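Local atomic coordinates of ricin B lectin (Clostridium thermocellum, PDB entry 3VSF), a protein that probably hydrolyses beta-1,3-galactan from the chain end as an exo-acting family 43 glycoside hydrolase and carries a galactose-binding beta-trefoil lectin module. Residues 382-394 and 470-482. Sequence-based numbering, arbitrary orientation.
Sequences DNAAQIVQWTDNG and VRKWSTEDGGIIQ
Val-388 and Ile-480 face each other as a non-hydrogen-bonded antiparallel pair where strands 385-390 and 479-482 meet, their directions 121° apart. Ile-481 N donates to Ile-387 O, Gln-389 N to Gly-479 O, and Gly-478 N to Gln-389 O (2.9 Å).

Gln-389 reaches from its strand into the loop ahead of Gly-479. With chi1 at 71° and the rest of the chain stretched out, its amide is carried to the 474-476 loop. NE2 donates to Glu-476 O at 2.9 Å and, more weakly, to Ser-474 O. OE1 accepts from Ser-370 and also packs against the methyls of Val-470, with CG1 at 3.5 Å.

Asp-477 lies over one face of the Trp-390 indole. Its CB makes a CH-pi contact 3.6 Å from the centroid of the six-membered ring, and the carboxylate is stacked almost flat on the ring, the planes 8° apart. Asp-477 OD1 uses its syn lone pair for Thr-391 OG1 (2.9 Å) and takes a weak bond from Thr-391 N.

Earlier in segment 382-394, Gln-386 is bent beyond CB. Its NE2 donates to Ile-387 O from the opposite face to Ile-481 N. Ile-387 CG2 packs on Ile-481 CB (3.7 Å), and both isoleucines touch Leu-374.

The contact joins two repeats of the ricin-type beta-trefoil. The Gln-389 amide is used at both ends, tying the 474-476 loop to Ser-370. The bond from Thr-391 OG1, with the weak one from Thr-391 N, would help hold the Asp-477 carboxylate flat over the indole.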
loop_
_atom_site.group_PDB
_atom_site.type_symbol
_atom_site.label_atom_id
_atom_site.label_comp_id
_atom_site.label_asym_id
_atom_site.label_seq_id
_atom_site.Cartn_x
_atom_site.Cartn_y
_atom_site.Cartn_z
ATOM N N ASP A 382 9.780 -16.050 9.198
ATOM C CA ASP A 382 8.506 -15.621 9.761
ATOM C C ASP A 382 8.608 -14.218 10.345
ATOM O O ASP A 382 9.683 -13.783 10.758
ATOM C CB ASP A 382 8.038 -16.601 10.839
ATOM C CG ASP A 382 7.626 -17.943 10.267
ATOM O OD1 ASP A 382 7.900 -18.189 9.074
ATOM O OD2 ASP A 382 7.033 -18.751 11.012
ATOM N N ASN A 383 7.483 -13.513 10.376
ATOM C CA ASN A 383 7.446 -12.169 10.930
ATOM C C ASN A 383 7.501 -12.204 12.454
ATOM O O ASN A 383 6.908 -13.081 13.082
ATOM C CB ASN A 383 6.189 -11.433 10.460
ATOM C CG ASN A 383 6.280 -9.935 10.662
ATOM O OD1 ASN A 383 7.367 -9.355 10.610
ATOM N ND2 ASN A 383 5.137 -9.298 10.894
ATOM N N ALA A 384 8.225 -11.252 13.038
ATOM C CA ALA A 384 8.369 -11.154 14.490
ATOM C C ALA A 384 9.206 -12.288 15.080
ATOM O O ALA A 384 9.154 -12.547 16.282
ATOM C CB ALA A 384 7.002 -11.088 15.165
ATOM N N ALA A 385 9.979 -12.959 14.231
ATOM C CA ALA A 385 10.856 -14.033 14.686
ATOM C C ALA A 385 11.930 -13.490 15.625
ATOM O O ALA A 385 12.485 -12.417 15.393
ATOM C CB ALA A 385 11.491 -14.741 13.500
ATOM N N GLN A 386 12.217 -14.240 16.685
ATOM C CA GLN A 386 13.187 -13.820 17.691
ATOM C C GLN A 386 14.602 -13.755 17.128
ATOM O O GLN A 386 15.026 -14.638 16.383
ATOM C CB GLN A 386 13.149 -14.769 18.891
ATOM C CG GLN A 386 14.233 -14.509 19.930
ATOM C CD GLN A 386 14.003 -13.229 20.707
ATOM O OE1 GLN A 386 12.921 -13.005 21.249
ATOM N NE2 GLN A 386 15.022 -12.378 20.763
ATOM N N ILE A 387 15.330 -12.702 17.489
ATOM C CA ILE A 387 16.719 -12.549 17.074
ATOM C C ILE A 387 17.654 -13.156 18.114
ATOM O O ILE A 387 17.579 -12.826 19.297
ATOM C CB ILE A 387 17.093 -11.069 16.867
ATOM C CG1 ILE A 387 16.244 -10.458 15.749
ATOM C CG2 ILE A 387 18.569 -10.934 16.538
ATOM C CD1 ILE A 387 16.429 -11.127 14.404
ATOM N N VAL A 388 18.532 -14.047 17.667
ATOM C CA VAL A 388 19.463 -14.719 18.565
ATOM C C VAL A 388 20.881 -14.686 18.011
ATOM O O VAL A 388 21.088 -14.415 16.830
ATOM C CB VAL A 388 19.061 -16.188 18.793
ATOM C CG1 VAL A 388 17.678 -16.272 19.417
ATOM C CG2 VAL A 388 19.107 -16.957 17.483
ATOM N N GLN A 389 21.855 -14.962 18.872
ATOM C CA GLN A 389 23.238 -15.096 18.435
ATOM C C GLN A 389 23.513 -16.556 18.101
ATOM O O GLN A 389 22.985 -17.459 18.752
ATOM C CB GLN A 389 24.206 -14.616 19.517
ATOM C CG GLN A 389 24.293 -15.535 20.727
ATOM C CD GLN A 389 25.440 -15.175 21.651
ATOM O OE1 GLN A 389 26.121 -14.171 21.450
ATOM N NE2 GLN A 389 25.659 -15.997 22.670
ATOM N N TRP A 390 24.332 -16.787 17.082
ATOM C CA TRP A 390 24.654 -18.147 16.672
ATOM C C TRP A 390 26.072 -18.228 16.122
ATOM O O TRP A 390 26.682 -17.208 15.800
ATOM C CB TRP A 390 23.655 -18.640 15.625
ATOM C CG TRP A 390 23.536 -20.131 15.571
ATOM C CD1 TRP A 390 24.262 -20.986 14.794
ATOM C CD2 TRP A 390 22.634 -20.945 16.329
ATOM N NE1 TRP A 390 23.867 -22.282 15.021
ATOM C CE2 TRP A 390 22.868 -22.284 15.960
ATOM C CE3 TRP A 390 21.650 -20.671 17.284
ATOM C CZ2 TRP A 390 22.156 -23.346 16.512
ATOM C CZ3 TRP A 390 20.943 -21.727 17.830
ATOM C CH2 TRP A 390 21.200 -23.048 17.443
ATOM N N THR A 391 26.591 -19.447 16.019
ATOM C CA THR A 391 27.938 -19.663 15.510
ATOM C C THR A 391 28.029 -19.299 14.032
ATOM O O THR A 391 27.149 -19.646 13.243
ATOM C CB THR A 391 28.384 -21.126 15.697
ATOM O OG1 THR A 391 28.305 -21.481 17.083
ATOM C CG2 THR A 391 29.811 -21.315 15.209
ATOM N N ASP A 392 29.095 -18.593 13.666
ATOM C CA ASP A 392 29.321 -18.208 12.280
ATOM C C ASP A 392 29.355 -19.444 11.387
ATOM O O ASP A 392 30.343 -20.177 11.368
ATOM C CB ASP A 392 30.635 -17.432 12.154
ATOM C CG ASP A 392 30.823 -16.819 10.778
ATOM O OD1 ASP A 392 30.243 -17.342 9.803
ATOM O OD2 ASP A 392 31.555 -15.812 10.673
ATOM N N ASN A 393 28.272 -19.671 10.651
ATOM C CA ASN A 393 28.185 -20.822 9.758
ATOM C C ASN A 393 27.968 -20.419 8.301
ATOM O O ASN A 393 27.583 -21.243 7.471
ATOM C CB ASN A 393 27.085 -21.782 10.219
ATOM C CG ASN A 393 25.699 -21.176 10.117
ATOM O OD1 ASN A 393 25.547 -19.959 10.010
ATOM N ND2 ASN A 393 24.678 -22.024 10.157
ATOM N N GLY A 394 28.216 -19.148 8.002
ATOM C CA GLY A 394 28.103 -18.638 6.646
ATOM C C GLY A 394 26.724 -18.814 6.039
ATOM O O GLY A 394 26.582 -18.906 4.818
ATOM N N VAL A 470 23.486 -8.912 23.988
ATOM C CA VAL A 470 23.292 -10.343 24.181
ATOM C C VAL A 470 22.874 -10.597 25.626
ATOM O O VAL A 470 23.642 -10.342 26.554
ATOM C CB VAL A 470 24.571 -11.140 23.874
ATOM C CG1 VAL A 470 24.310 -12.632 24.009
ATOM C CG2 VAL A 470 25.083 -10.810 22.482
ATOM N N ARG A 471 21.656 -11.098 25.810
ATOM C CA ARG A 471 21.088 -11.273 27.144
ATOM C C ARG A 471 21.973 -12.103 28.070
ATOM O O ARG A 471 22.415 -13.195 27.710
ATOM C CB ARG A 471 19.699 -11.910 27.062
ATOM C CG ARG A 471 19.050 -12.119 28.421
ATOM C CD ARG A 471 17.845 -13.037 28.337
ATOM N NE ARG A 471 16.832 -12.536 27.414
ATOM C CZ ARG A 471 15.960 -11.577 27.711
ATOM N NH1 ARG A 471 15.985 -11.007 28.909
ATOM N NH2 ARG A 471 15.070 -11.185 26.812
ATOM N N LYS A 472 22.217 -11.574 29.264
ATOM C CA LYS A 472 22.951 -12.294 30.300
ATOM C C LYS A 472 24.366 -12.686 29.885
ATOM O O LYS A 472 24.906 -13.679 30.373
ATOM C CB LYS A 472 22.177 -13.541 30.732
ATOM C CG LYS A 472 21.575 -13.447 32.122
ATOM C CD LYS A 472 20.466 -12.417 32.177
ATOM C CE LYS A 472 19.981 -12.221 33.604
ATOM N NZ LYS A 472 21.068 -11.701 34.482
ATOM N N TRP A 473 24.964 -11.908 28.990
ATOM C CA TRP A 473 26.325 -12.175 28.533
ATOM C C TRP A 473 26.468 -13.587 27.969
ATOM O O TRP A 473 27.561 -14.154 27.978
ATOM C CB TRP A 473 27.320 -11.983 29.680
ATOM C CG TRP A 473 27.454 -10.569 30.149
ATOM C CD1 TRP A 473 26.514 -9.829 30.805
ATOM C CD2 TRP A 473 28.607 -9.728 30.023
ATOM N NE1 TRP A 473 27.005 -8.577 31.084
ATOM C CE2 TRP A 473 28.290 -8.490 30.614
ATOM C CE3 TRP A 473 29.876 -9.902 29.461
ATOM C CZ2 TRP A 473 29.193 -7.431 30.661
ATOM C CZ3 TRP A 473 30.773 -8.849 29.509
ATOM C CH2 TRP A 473 30.426 -7.629 30.104
ATOM N N SER A 474 25.366 -14.149 27.484
ATOM C CA SER A 474 25.372 -15.512 26.962
ATOM C C SER A 474 26.501 -15.739 25.963
ATOM O O SER A 474 26.800 -14.877 25.137
ATOM C CB SER A 474 24.031 -15.854 26.312
ATOM O OG SER A 474 24.065 -17.158 25.756
ATOM N N THR A 475 27.119 -16.910 26.046
ATOM C CA THR A 475 28.228 -17.258 25.172
ATOM C C THR A 475 27.881 -18.487 24.336
ATOM O O THR A 475 28.724 -19.023 23.619
ATOM C CB THR A 475 29.510 -17.527 25.986
ATOM O OG1 THR A 475 30.595 -17.829 25.099
ATOM C CG2 THR A 475 29.299 -18.690 26.944
ATOM N N GLU A 476 26.627 -18.919 24.425
ATOM C CA GLU A 476 26.181 -20.133 23.752
ATOM C C GLU A 476 25.255 -19.832 22.578
ATOM O O GLU A 476 24.794 -18.704 22.410
ATOM C CB GLU A 476 25.474 -21.055 24.746
ATOM C CG GLU A 476 26.287 -21.351 25.995
ATOM C CD GLU A 476 27.592 -22.055 25.683
ATOM O OE1 GLU A 476 27.593 -22.937 24.800
ATOM O OE2 GLU A 476 28.616 -21.721 26.317
ATOM N N ASP A 477 24.990 -20.852 21.766
ATOM C CA ASP A 477 24.072 -20.722 20.641
ATOM C C ASP A 477 22.645 -20.495 21.126
ATOM O O ASP A 477 22.205 -21.108 22.101
ATOM C CB ASP A 477 24.122 -21.967 19.752
ATOM C CG ASP A 477 25.344 -21.997 18.855
ATOM O OD1 ASP A 477 25.850 -20.913 18.499
ATOM O OD2 ASP A 477 25.793 -23.107 18.499
ATOM N N GLY A 478 21.924 -19.617 20.439
ATOM C CA GLY A 478 20.538 -19.343 20.774
ATOM C C GLY A 478 20.387 -18.242 21.805
ATOM O O GLY A 478 19.283 -17.978 22.282
ATOM N N GLY A 479 21.498 -17.602 22.153
ATOM C CA GLY A 479 21.476 -16.500 23.096
ATOM C C GLY A 479 20.563 -15.388 22.619
ATOM O O GLY A 479 20.702 -14.898 21.499
ATOM N N ILE A 480 19.623 -14.991 23.469
ATOM C CA ILE A 480 18.647 -13.973 23.104
ATOM C C ILE A 480 19.295 -12.610 22.900
ATOM O O ILE A 480 20.018 -12.121 23.767
ATOM C CB ILE A 480 17.532 -13.841 24.162
ATOM C CG1 ILE A 480 16.673 -15.106 24.207
ATOM C CG2 ILE A 480 16.662 -12.628 23.869
ATOM C CD1 ILE A 480 17.322 -16.267 24.931
ATOM N N ILE A 481 19.035 -12.003 21.747
ATOM C CA ILE A 481 19.495 -10.646 21.476
ATOM C C ILE A 481 18.436 -9.654 21.936
ATOM O O ILE A 481 17.268 -9.768 21.570
ATOM C CB ILE A 481 19.786 -10.431 19.982
ATOM C CG1 ILE A 481 20.861 -11.411 19.507
ATOM C CG2 ILE A 481 20.224 -8.998 19.728
ATOM C CD1 ILE A 481 22.167 -11.294 20.260
ATOM N N GLN A 482 18.849 -8.682 22.741
ATOM C CA GLN A 482 17.906 -7.761 23.360
ATOM C C GLN A 482 18.371 -6.313 23.306
ATOM O O GLN A 482 19.320 -5.968 22.600
ATOM C CB GLN A 482 17.665 -8.156 24.818
ATOM C CG GLN A 482 18.894 -7.999 25.701
ATOM C CD GLN A 482 18.652 -8.438 27.132
ATOM O OE1 GLN A 482 17.676 -9.126 27.427
ATOM N NE2 GLN A 482 19.544 -8.038 28.031
#